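Local coordinates for BLUF domain-containing protein (Acinetobacter baumannii, PDB 6W6Z), which probably senses blue light through a flavin-binding BLUF domain, here holding flavin mononucleotide, at residues 96-101 with 136-141. Sequence-based numbering, arbitrary orientation.
Sequences YVQRNT and EQTKMN
Y96 O accepts a hydrogen bond from the backbone of T138, with T138 N 2.8 Å from Y96 O. Q137 CA makes a weaker C-H...O approach to the same oxygen. Q137 CG, anti to its backbone N (chi1 165°), lies 3.4 Å from Y96 O. Q137 OE1 accepts Y96 N at 3.0 Å, in the carbonyl plane and on a lone pair. T138 OG1 lies beside its own backbone N (chi1 -57°) and receives a weak, bent bond from Q98 N at 3.3 Å. The methyl T138 CG2 touches both Q98 NE2 and Y96 CE2, each 3.9 Å away. T138 O lies at the edge of the Y96 ring, in its plane, 3.5 Å from Y96 CD2. M140 approaches the ring obliquely, M140 CG 3.5 Å from Y96 CD2. Its SD sits 4.9 Å from the ring centroid, an oblique Met-aromatic contact. L22 and L26 of helix 18-36 also touch Y96. The irregular chain after helix 125-134 therefore binds outermost strand 95-98 of the BLUF sheet, while V97 bonds to strand 39-45. Across the contact the strand's backbone makes one main-chain hydrogen bond, one to Q137 OE1 and a weak one to T138 OG1, without a regular added strand.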
loop_
_atom_site.group_PDB
_atom_site.type_symbol
_atom_site.label_atom_id
_atom_site.label_comp_id
_atom_site.label_asym_id
_atom_site.label_seq_id
_atom_site.Cartn_x
_atom_site.Cartn_y
_atom_site.Cartn_z
ATOM N N TYR A 96 5.120 -1.002 -5.462
ATOM C CA TYR A 96 4.039 -1.979 -5.658
ATOM C C TYR A 96 4.604 -3.378 -5.501
ATOM O O TYR A 96 5.536 -3.737 -6.234
ATOM C CB TYR A 96 3.396 -1.792 -7.016
ATOM C CG TYR A 96 2.200 -2.687 -7.208
ATOM C CD1 TYR A 96 1.144 -2.662 -6.309
ATOM C CD2 TYR A 96 2.137 -3.576 -8.239
ATOM C CE1 TYR A 96 0.031 -3.465 -6.468
ATOM C CE2 TYR A 96 1.023 -4.375 -8.431
ATOM C CZ TYR A 96 -0.014 -4.352 -7.517
ATOM O OH TYR A 96 -1.106 -5.157 -7.694
ATOM N N VAL A 97 3.980 -4.162 -4.622
ATOM C CA VAL A 97 4.338 -5.591 -4.384
ATOM C C VAL A 97 3.086 -6.461 -4.458
ATOM O O VAL A 97 2.072 -6.123 -3.847
ATOM C CB VAL A 97 5.031 -5.728 -3.020
ATOM C CG1 VAL A 97 5.447 -7.150 -2.728
ATOM C CG2 VAL A 97 6.204 -4.797 -2.918
ATOM N N GLN A 98 3.166 -7.583 -5.157
ATOM C CA GLN A 98 2.061 -8.564 -5.186
ATOM C C GLN A 98 2.535 -9.822 -4.471
ATOM O O GLN A 98 3.639 -9.826 -3.985
ATOM C CB GLN A 98 1.599 -8.835 -6.621
ATOM C CG GLN A 98 0.979 -7.598 -7.268
ATOM C CD GLN A 98 0.254 -7.898 -8.559
ATOM O OE1 GLN A 98 -0.651 -7.151 -8.957
ATOM N NE2 GLN A 98 0.662 -8.972 -9.216
ATOM N N ARG A 99 1.654 -10.812 -4.343
ATOM C CA ARG A 99 1.954 -12.120 -3.719
ATOM C C ARG A 99 3.212 -12.732 -4.354
ATOM O O ARG A 99 3.345 -12.769 -5.608
ATOM C CB ARG A 99 0.772 -13.066 -3.930
ATOM C CG ARG A 99 -0.006 -13.426 -2.688
ATOM C CD ARG A 99 -1.216 -14.237 -3.089
ATOM N NE ARG A 99 -0.896 -15.565 -3.574
ATOM C CZ ARG A 99 -1.815 -16.461 -3.904
ATOM N NH1 ARG A 99 -3.093 -16.122 -3.844
ATOM N NH2 ARG A 99 -1.460 -17.658 -4.345
ATOM N N ASN A 100 4.118 -13.210 -3.514
ATOM C CA ASN A 100 5.351 -13.905 -3.933
ATOM C C ASN A 100 5.491 -15.070 -2.966
ATOM O O ASN A 100 4.731 -15.095 -1.966
ATOM C CB ASN A 100 6.555 -12.965 -3.948
ATOM C CG ASN A 100 6.971 -12.466 -2.578
ATOM O OD1 ASN A 100 6.781 -13.149 -1.567
ATOM N ND2 ASN A 100 7.588 -11.290 -2.545
ATOM N N THR A 101 6.427 -15.978 -3.225
ATOM C CA THR A 101 6.540 -17.199 -2.387
ATOM C C THR A 101 6.949 -16.832 -0.956
ATOM O O THR A 101 6.478 -17.499 -0.060
ATOM C CB THR A 101 7.400 -18.275 -3.069
ATOM O OG1 THR A 101 8.715 -17.776 -3.274
ATOM C CG2 THR A 101 6.823 -18.747 -4.376
ATOM N N GLU A 136 11.084 -7.884 -4.817
ATOM C CA GLU A 136 11.242 -7.245 -6.154
ATOM C C GLU A 136 9.953 -6.459 -6.404
ATOM O O GLU A 136 8.895 -7.057 -6.220
ATOM C CB GLU A 136 11.404 -8.306 -7.259
ATOM N N GLN A 137 10.006 -5.190 -6.775
ATOM C CA GLN A 137 8.770 -4.454 -7.128
ATOM C C GLN A 137 8.078 -5.142 -8.313
ATOM O O GLN A 137 8.785 -5.568 -9.279
ATOM C CB GLN A 137 9.064 -2.992 -7.424
ATOM C CG GLN A 137 7.910 -2.279 -8.133
ATOM C CD GLN A 137 8.091 -0.803 -7.940
ATOM O OE1 GLN A 137 7.341 -0.165 -7.240
ATOM N NE2 GLN A 137 9.197 -0.283 -8.457
ATOM N N THR A 138 6.742 -5.230 -8.279
ATOM C CA THR A 138 5.923 -5.710 -9.420
ATOM C C THR A 138 5.759 -4.563 -10.426
ATOM O O THR A 138 5.134 -3.531 -10.074
ATOM C CB THR A 138 4.577 -6.263 -8.939
ATOM O OG1 THR A 138 4.850 -7.305 -7.998
ATOM C CG2 THR A 138 3.703 -6.734 -10.079
ATOM N N LYS A 139 6.288 -4.712 -11.639
ATOM C CA LYS A 139 6.155 -3.665 -12.691
ATOM C C LYS A 139 4.732 -3.702 -13.234
ATOM O O LYS A 139 4.241 -4.833 -13.457
ATOM C CB LYS A 139 7.154 -3.895 -13.831
ATOM N N MET A 140 4.099 -2.543 -13.475
ATOM C CA MET A 140 2.679 -2.497 -13.920
ATOM C C MET A 140 2.420 -1.666 -15.196
ATOM O O MET A 140 1.228 -1.637 -15.637
ATOM C CB MET A 140 1.823 -1.959 -12.776
ATOM C CG MET A 140 1.759 -2.973 -11.643
ATOM S SD MET A 140 0.935 -4.520 -12.127
ATOM C CE MET A 140 -0.770 -3.968 -12.126
ATOM N N ASN A 141 3.431 -1.035 -15.794
ATOM C CA ASN A 141 3.259 -0.288 -17.078
ATOM C C ASN A 141 2.209 0.801 -16.872
ATOM O O ASN A 141 1.083 0.662 -17.390
ATOM C CB ASN A 141 2.769 -1.158 -18.241
ATOM C CG ASN A 141 3.750 -2.224 -18.664
ATOM O OD1 ASN A 141 4.910 -1.934 -18.923
ATOM N ND2 ASN A 141 3.284 -3.457 -18.753
#